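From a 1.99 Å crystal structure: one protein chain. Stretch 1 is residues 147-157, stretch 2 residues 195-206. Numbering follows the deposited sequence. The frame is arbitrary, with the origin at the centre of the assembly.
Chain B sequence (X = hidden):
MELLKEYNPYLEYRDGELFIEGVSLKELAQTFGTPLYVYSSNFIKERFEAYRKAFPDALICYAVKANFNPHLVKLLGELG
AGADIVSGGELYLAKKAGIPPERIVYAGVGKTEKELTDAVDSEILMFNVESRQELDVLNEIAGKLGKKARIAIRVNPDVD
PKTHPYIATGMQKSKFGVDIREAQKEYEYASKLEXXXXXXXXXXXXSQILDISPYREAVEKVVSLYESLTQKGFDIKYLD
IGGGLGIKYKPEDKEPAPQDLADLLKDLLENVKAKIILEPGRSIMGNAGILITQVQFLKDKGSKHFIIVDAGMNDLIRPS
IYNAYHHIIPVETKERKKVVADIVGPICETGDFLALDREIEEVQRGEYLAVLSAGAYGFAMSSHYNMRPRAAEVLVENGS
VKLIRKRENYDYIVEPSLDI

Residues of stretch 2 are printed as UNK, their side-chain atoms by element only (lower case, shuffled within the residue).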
ATOM      1  N   LYS B 147      36.518   0.511  -9.766  1.00 27.51           N
ATOM      2  CA  LYS B 147      36.394   0.728  -8.329  1.00 27.18           C
ATOM      3  C   LYS B 147      36.383  -0.623  -7.609  1.00 26.16           C
ATOM      4  O   LYS B 147      36.374  -1.678  -8.245  1.00 25.81           O
ATOM      5  CB  LYS B 147      35.117   1.515  -8.000  1.00 27.40           C
ATOM      6  CG  LYS B 147      35.175   3.008  -8.323  1.00 29.55           C
ATOM      7  CD  LYS B 147      34.153   3.779  -7.498  1.00 31.87           C
ATOM      8  CE  LYS B 147      33.759   5.104  -8.120  1.00 33.48           C
ATOM      9  NZ  LYS B 147      34.897   5.903  -8.641  1.00 36.17           N
ATOM     10  N   LYS B 148      36.412  -0.570  -6.281  1.00 25.17           N
ATOM     11  CA  LYS B 148      36.171  -1.749  -5.460  1.00 24.56           C
ATOM     12  C   LYS B 148      34.803  -1.636  -4.782  1.00 23.01           C
ATOM     13  O   LYS B 148      34.390  -0.540  -4.392  1.00 23.52           O
ATOM     14  CB  LYS B 148      37.248  -1.881  -4.381  1.00 25.57           C
ATOM     15  CG  LYS B 148      38.672  -2.028  -4.897  1.00 27.28           C
ATOM     16  CD  LYS B 148      38.873  -3.290  -5.700  1.00 31.00           C
ATOM     17  CE  LYS B 148      40.357  -3.496  -6.040  1.00 33.16           C
ATOM     18  NZ  LYS B 148      41.003  -4.293  -4.962  1.00 35.37           N
ATOM     19  N   ALA B 149      34.107  -2.765  -4.666  1.00 21.17           N
ATOM     20  CA  ALA B 149      32.886  -2.848  -3.849  1.00 20.29           C
ATOM     21  C   ALA B 149      33.212  -3.576  -2.556  1.00 19.59           C
ATOM     22  O   ALA B 149      33.691  -4.701  -2.586  1.00 19.63           O
ATOM     23  CB  ALA B 149      31.768  -3.560  -4.601  1.00 19.83           C
ATOM     24  N   ARG B 150      32.956  -2.922  -1.426  1.00 19.19           N
ATOM     25  CA  ARG B 150      33.171  -3.519  -0.116  1.00 18.90           C
ATOM     26  C   ARG B 150      31.947  -4.345   0.273  1.00 18.48           C
ATOM     27  O   ARG B 150      30.811  -3.861   0.191  1.00 17.86           O
ATOM     28  CB  ARG B 150      33.437  -2.436   0.927  1.00 18.67           C
ATOM     29  CG  ARG B 150      34.846  -1.858   0.908  1.00 21.50           C
ATOM     30  CD  ARG B 150      34.898  -0.600   1.765  1.00 24.17           C
ATOM     31  NE  ARG B 150      34.040   0.427   1.175  1.00 25.78           N
ATOM     32  CZ  ARG B 150      34.437   1.288   0.238  1.00 28.08           C
ATOM     33  NH1 ARG B 150      35.690   1.258  -0.206  1.00 28.29           N
ATOM     34  NH2 ARG B 150      33.580   2.176  -0.257  1.00 26.90           N
ATOM     35  N   ILE B 151      32.168  -5.589   0.683  1.00 17.79           N
ATOM     36  CA  ILE B 151      31.058  -6.499   0.951  1.00 17.25           C
ATOM     37  C   ILE B 151      31.060  -7.177   2.333  1.00 17.41           C
ATOM     38  O   ILE B 151      32.112  -7.375   2.980  1.00 16.32           O
ATOM     39  CB  ILE B 151      30.944  -7.611  -0.139  1.00 17.61           C
ATOM     40  CG1 ILE B 151      32.172  -8.522  -0.081  1.00 18.35           C
ATOM     41  CG2 ILE B 151      30.730  -7.004  -1.555  1.00 16.29           C
ATOM     42  CD1 ILE B 151      31.891  -9.943  -0.566  1.00 23.08           C
ATOM     43  N   ALA B 152      29.845  -7.532   2.749  1.00 17.10           N
ATOM     44  CA  ALA B 152      29.596  -8.482   3.820  1.00 16.85           C
ATOM     45  C   ALA B 152      28.634  -9.511   3.269  1.00 16.64           C
ATOM     46  O   ALA B 152      27.844  -9.210   2.373  1.00 16.16           O
ATOM     47  CB  ALA B 152      28.966  -7.777   5.005  1.00 16.60           C
ATOM     48  N   ILE B 153      28.668 -10.722   3.812  1.00 16.35           N
ATOM     49  CA  ILE B 153      27.629 -11.701   3.492  1.00 16.77           C
ATOM     50  C   ILE B 153      26.546 -11.616   4.571  1.00 16.96           C
ATOM     51  O   ILE B 153      26.859 -11.578   5.773  1.00 15.05           O
ATOM     52  CB  ILE B 153      28.189 -13.166   3.394  1.00 16.72           C
ATOM     53  CG1 ILE B 153      29.270 -13.286   2.300  1.00 17.07           C
ATOM     54  CG2 ILE B 153      27.052 -14.187   3.144  1.00 18.34           C
ATOM     55  CD1 ILE B 153      28.825 -12.865   0.935  1.00 18.21           C
ATOM     56  N   ARG B 154      25.281 -11.583   4.138  1.00 17.14           N
ATOM     57  CA  ARG B 154      24.188 -11.691   5.089  1.00 18.17           C
ATOM     58  C   ARG B 154      24.010 -13.138   5.525  1.00 18.18           C
ATOM     59  O   ARG B 154      23.669 -13.997   4.707  1.00 18.06           O
ATOM     60  CB  ARG B 154      22.857 -11.176   4.543  1.00 18.64           C
ATOM     61  CG  ARG B 154      21.827 -11.174   5.686  1.00 22.27           C
ATOM     62  CD  ARG B 154      20.446 -10.874   5.214  1.00 28.57           C
ATOM     63  NE  ARG B 154      19.450 -10.951   6.292  1.00 28.19           N
ATOM     64  CZ  ARG B 154      18.287 -10.303   6.257  1.00 28.74           C
ATOM     65  NH1 ARG B 154      17.988  -9.535   5.213  1.00 29.45           N
ATOM     66  NH2 ARG B 154      17.424 -10.418   7.257  1.00 28.69           N
ATOM     67  N   VAL B 155      24.224 -13.387   6.815  1.00 18.13           N
ATOM     68  CA  VAL B 155      24.141 -14.734   7.368  1.00 18.58           C
ATOM     69  C   VAL B 155      22.915 -14.886   8.253  1.00 19.37           C
ATOM     70  O   VAL B 155      22.528 -13.932   8.945  1.00 18.68           O
ATOM     71  CB  VAL B 155      25.463 -15.153   8.115  1.00 18.99           C
ATOM     72  CG1 VAL B 155      26.695 -14.936   7.213  1.00 18.02           C
ATOM     73  CG2 VAL B 155      25.646 -14.398   9.410  1.00 17.94           C
ATOM     74  N   ASN B 156      22.285 -16.065   8.175  1.00 20.37           N
ATOM     75  CA  ASN B 156      21.159 -16.444   9.017  1.00 22.28           C
ATOM     76  C   ASN B 156      21.664 -17.369  10.124  1.00 23.30           C
ATOM     77  O   ASN B 156      21.917 -18.548   9.879  1.00 22.93           O
ATOM     78  CB  ASN B 156      20.105 -17.196   8.198  1.00 22.45           C
ATOM     79  CG  ASN B 156      19.531 -16.371   7.074  1.00 24.98           C
ATOM     80  OD1 ASN B 156      19.586 -15.128   7.092  1.00 27.49           O
ATOM     81  ND2 ASN B 156      18.969 -17.050   6.078  1.00 24.96           N
ATOM     82  N   PRO B 157      21.830 -16.838  11.347  1.00 24.70           N
ATOM     83  CA  PRO B 157      22.296 -17.700  12.437  1.00 25.45           C
ATOM     84  C   PRO B 157      21.218 -18.715  12.841  1.00 26.12           C
ATOM     85  O   PRO B 157      20.017 -18.380  12.787  1.00 26.70           O
ATOM     86  CB  PRO B 157      22.536 -16.718  13.591  1.00 26.05           C
ATOM     87  CG  PRO B 157      22.520 -15.327  12.968  1.00 25.88           C
ATOM     88  CD  PRO B 157      21.594 -15.451  11.794  1.00 24.41           C
ATOM     89  N   UNK B 195      37.467  -7.501  -7.888  1.00 23.45           N
ATOM     90  CA  UNK B 195      36.916  -6.151  -7.669  1.00 22.86           C
ATOM     91  C   UNK B 195      36.100  -5.985  -6.382  1.00 22.75           C
ATOM     92  O   UNK B 195      35.531  -4.914  -6.137  1.00 22.29           O
ATOM     93  c   UNK B 195      36.069  -5.718  -8.886  1.00 22.84           C
ATOM     94  c   UNK B 195      36.799  -5.935 -10.192  1.00 22.77           C
ATOM     95  o   UNK B 195      37.928  -5.488 -10.345  1.00 23.49           O
ATOM     96  n   UNK B 195      36.175  -6.645 -11.119  1.00 22.22           N
ATOM     97  N   UNK B 196      36.036  -7.046  -5.578  1.00 21.83           N
ATOM     98  CA  UNK B 196      35.346  -6.990  -4.288  1.00 21.49           C
ATOM     99  C   UNK B 196      36.361  -6.956  -3.178  1.00 21.45           C
ATOM    100  O   UNK B 196      37.423  -7.571  -3.271  1.00 20.87           O
ATOM    101  c   UNK B 196      34.448  -8.204  -4.073  1.00 20.71           C
ATOM    102  c   UNK B 196      33.373  -8.498  -5.113  1.00 21.11           C
ATOM    103  c   UNK B 196      32.560  -9.678  -4.629  1.00 17.88           C
ATOM    104  c   UNK B 196      32.506  -7.251  -5.380  1.00 19.45           C
ATOM    105  N   UNK B 197      36.026  -6.231  -2.126  1.00 21.28           N
ATOM    106  CA  UNK B 197      36.825  -6.227  -0.924  1.00 21.29           C
ATOM    107  C   UNK B 197      35.941  -6.715   0.228  1.00 20.83           C
ATOM    108  O   UNK B 197      34.971  -6.033   0.624  1.00 18.96           O
ATOM    109  c   UNK B 197      38.618  -3.248   0.802  1.00 32.78           C
ATOM    110  o   UNK B 197      38.371  -2.381  -0.081  1.00 35.69           O
ATOM    111  c   UNK B 197      37.317  -4.810  -0.664  1.00 22.02           C
ATOM    112  o   UNK B 197      39.149  -2.986   1.909  1.00 35.29           O
ATOM    113  c   UNK B 197      38.254  -4.688   0.515  1.00 27.00           C
ATOM    114  N   UNK B 198      36.274  -7.890   0.756  1.00 19.90           N
ATOM    115  CA  UNK B 198      35.541  -8.473   1.889  1.00 20.20           C
ATOM    116  C   UNK B 198      35.880  -7.753   3.183  1.00 19.69           C
ATOM    117  O   UNK B 198      37.024  -7.813   3.643  1.00 20.11           O
ATOM    118  c   UNK B 198      35.226 -10.542   3.324  1.00 21.54           C
ATOM    119  c   UNK B 198      35.876  -9.971   2.045  1.00 20.67           C
ATOM    120  c   UNK B 198      35.451 -10.727   0.786  1.00 21.52           C
ATOM    121  c   UNK B 198      36.048 -12.134   0.678  1.00 24.77           C
ATOM    122  N   UNK B 199      34.899  -7.069   3.765  1.00 18.44           N
ATOM    123  CA  UNK B 199      35.128  -6.250   4.971  1.00 17.84           C
ATOM    124  C   UNK B 199      34.190  -6.548   6.151  1.00 17.19           C
ATOM    125  O   UNK B 199      34.407  -6.049   7.260  1.00 17.02           O
ATOM    126  c   UNK B 199      35.047  -4.711   4.696  1.00 17.64           C
ATOM    127  c   UNK B 199      36.107  -4.259   3.656  1.00 18.99           C
ATOM    128  c   UNK B 199      33.645  -4.295   4.260  1.00 16.61           C
ATOM    129  N   UNK B 200      33.146  -7.331   5.917  1.00 16.85           N
ATOM    130  CA  UNK B 200      32.148  -7.497   6.958  1.00 16.82           C
ATOM    131  C   UNK B 200      31.414  -8.808   7.038  1.00 15.97           C
ATOM    132  O   UNK B 200      31.569  -9.686   6.191  1.00 16.20           O
ATOM    133  N   UNK B 201      30.606  -8.914   8.091  1.00 16.11           N
ATOM    134  CA  UNK B 201      29.612  -9.975   8.255  1.00 15.48           C
ATOM    135  C   UNK B 201      28.334  -9.262   8.657  1.00 15.29           C
ATOM    136  O   UNK B 201      28.384  -8.298   9.425  1.00 15.14           O
ATOM    137  c   UNK B 201      31.913 -12.380  10.330  1.00 16.18           C
ATOM    138  c   UNK B 201      29.982 -10.981   9.393  1.00 15.34           C
ATOM    139  c   UNK B 201      28.832 -12.004   9.620  1.00 14.49           C
ATOM    140  c   UNK B 201      31.339 -11.643   9.128  1.00 15.56           C
ATOM    141  N   UNK B 202      27.202  -9.727   8.139  1.00 15.44           N
ATOM    142  CA  UNK B 202      25.915  -9.108   8.466  1.00 16.60           C
ATOM    143  C   UNK B 202      24.918 -10.156   8.953  1.00 17.38           C
ATOM    144  O   UNK B 202      24.845 -11.263   8.400  1.00 16.85           O
ATOM    145  n   UNK B 202      22.851  -8.008   6.744  1.00 20.93           N
ATOM    146  c   UNK B 202      23.636  -6.843   8.413  1.00 19.42           C
ATOM    147  c   UNK B 202      25.342  -8.374   7.241  1.00 16.57           C
ATOM    148  n   UNK B 202      22.330  -6.543   8.266  1.00 21.53           N
ATOM    149  c   UNK B 202      21.851  -7.249   7.256  1.00 20.45           C
ATOM    150  c   UNK B 202      23.983  -7.769   7.467  1.00 17.30           C
ATOM    151  N   UNK B 203      24.167  -9.810   9.989  1.00 17.74           N
ATOM    152  CA  UNK B 203      22.957 -10.564  10.312  1.00 20.34           C
ATOM    153  C   UNK B 203      21.817  -9.620  10.659  1.00 20.74           C
ATOM    154  O   UNK B 203      22.025  -8.560  11.235  1.00 21.28           O
ATOM    155  s   UNK B 203      23.514 -10.847  13.062  1.00 24.46           S
ATOM    156  c   UNK B 203      23.207 -11.573  11.435  1.00 20.25           C
ATOM    157  N   UNK B 204      20.608  -9.980  10.256  1.00 22.56           N
ATOM    158  CA  UNK B 204      19.425  -9.253  10.699  1.00 23.28           C
ATOM    159  C   UNK B 204      18.395 -10.310  11.031  1.00 23.21           C
ATOM    160  O   UNK B 204      17.802 -10.910  10.132  1.00 23.69           O
ATOM    161  c   UNK B 204      18.909  -8.287   9.622  1.00 23.64           C
ATOM    162  c   UNK B 204      16.387  -6.129  11.105  1.00 26.50           C
ATOM    163  c   UNK B 204      17.649  -7.571  10.013  1.00 25.77           C
ATOM    164  n   UNK B 204      17.624  -6.572  10.963  1.00 26.44           N
ATOM    165  c   UNK B 204      16.371  -7.717   9.588  1.00 26.81           C
ATOM    166  n   UNK B 204      15.607  -6.807  10.280  1.00 27.07           N
ATOM    167  N   UNK B 205      18.185 -10.523  12.325  1.00 22.80           N
ATOM    168  CA  UNK B 205      17.478 -11.713  12.809  1.00 23.23           C
ATOM    169  C   UNK B 205      15.951 -11.646  12.826  1.00 22.63           C
ATOM    170  O   UNK B 205      15.300 -12.679  12.941  1.00 22.67           O
ATOM    171  c   UNK B 205      19.478 -12.457  14.147  1.00 25.05           C
ATOM    172  c   UNK B 205      17.622 -11.654  16.691  1.00 26.13           C
ATOM    173  c   UNK B 205      17.630 -11.078  15.264  1.00 23.07           C
ATOM    174  c   UNK B 205      17.970 -12.137  14.205  1.00 23.59           C
ATOM    175  N   UNK B 206      15.388 -10.450  12.712  1.00 21.75           N
ATOM    176  CA  UNK B 206      13.936 -10.321  12.726  1.00 20.91           C
ATOM    177  C   UNK B 206      13.523  -8.906  13.065  1.00 20.78           C
ATOM    178  O   UNK B 206      14.350  -7.984  13.065  1.00 20.58           O
TER
HETATM  179  O   HOH W   1      38.334  -2.131  -9.985  1.00 37.46           O
HETATM  180  O   HOH W   2      40.159  -6.841  -3.263  1.00 37.90           O
HETATM  181  O   HOH W   3      20.266 -12.409   8.792  1.00 27.70           O

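Position 195 has two side-chain carbons, the second bearing one oxygen and one nitrogen. Its backbone O accepts from Ala 149 N at 3.0 Å and opens the pairing. The group is a carboxamide, hence Asn 195. Water 1 lies within hydrogen-bonding reach of Lys 147 O (2.7 Å) and, weakly, of Asn 195 OD1 (3.4 Å), while ND2 is bonded elsewhere in the structure; a polar amide suits this partly exposed start.

Position 196 carries four carbons forked at the second. One tip carbon lies 3.8 Å from Ala 149 CB and the other 4.1 Å from Ile 151 CD1. This is Leu 196, whose fork reaches both apolar neighbours on the same face of the sheet.

At 197 a chain of three carbons ends in two oxygens. The backbone N donates to Ala 149 O at 2.8 Å, and the backbone O accepts from Ile 151 N, also at 2.8 Å. The extended carboxylate is Glu 197, on the face shared with Arg 150. OE1 stands 4.5 Å from Arg 150 NH1, opposite charges near each other but beyond a salt bridge.

Position 198 has four carbons forked at the first, with one arm two carbons long. The inner carbon of that arm packs 3.9 Å from Ile 151 CD1, on the apolar face: Ile 198.

Position 199 has three carbons, one carrying the other two. Its N donates to Ile 151 O at 2.9 Å, and one methyl lies 3.8 Å from Arg 150 CB, meeting the aliphatic part of that side chain. It is Val 199.

Position 200 has no side-chain atoms. An ideal CB would sit a tight 3.1 Å from Ala 152 CB, so the bare backbone of Gly 200 suits the close approach of the strands. Its N also donates to Ile 151 O, at 3.1 Å, and that carbonyl thus serves two successive amides.

Position 201 again has four carbons forked at the first, one arm longer. The short arm packs 4.0 Å from Val 155 CG2; the branch of Ile 201 supplies this methyl.

Position 202 shows one carbon leading to a five-membered ring with two nitrogens, one of them 3.5 Å from Arg 154 CG. Its backbone N donates to Ile 153 O at 3.0 Å; its O accepts from Val 155 N at 2.7 Å. In His 202, NE2 is bonded elsewhere, ND1 lacks a polar partner, and the ring packs obliquely by Arg 154.

Position 203 has one carbon and a sulfur, its CB 4.1 Å from Pro 157 CG: compact Cys 203 offers apolar contact.

Position 204 repeats the two-nitrogen ring. Its CB lies over one face of the Arg 154 guanidinium, and its O accepts from Arg 154 NH2 at 2.9 Å. In His 204, ND1 is bonded elsewhere.

Position 205 has four carbons forked at the first; the short arm lies 4.3 Å from Pro 157 CG, an apolar touch suiting Ile 205.

Position 206 lacks a side chain; its backbone angles would jam a CB against the preceding carbonyl: Gly 206.

Parallel backbone pairing thus sets the register. Ala 149, Leu 196, Ile 151 and Ile 198 pack on one face, with Arg 150 and Glu 197 on the other, and Arg 154 extends the contact past the paired strands.

Stretch 2 195-206: NLEIVGIHCHIG
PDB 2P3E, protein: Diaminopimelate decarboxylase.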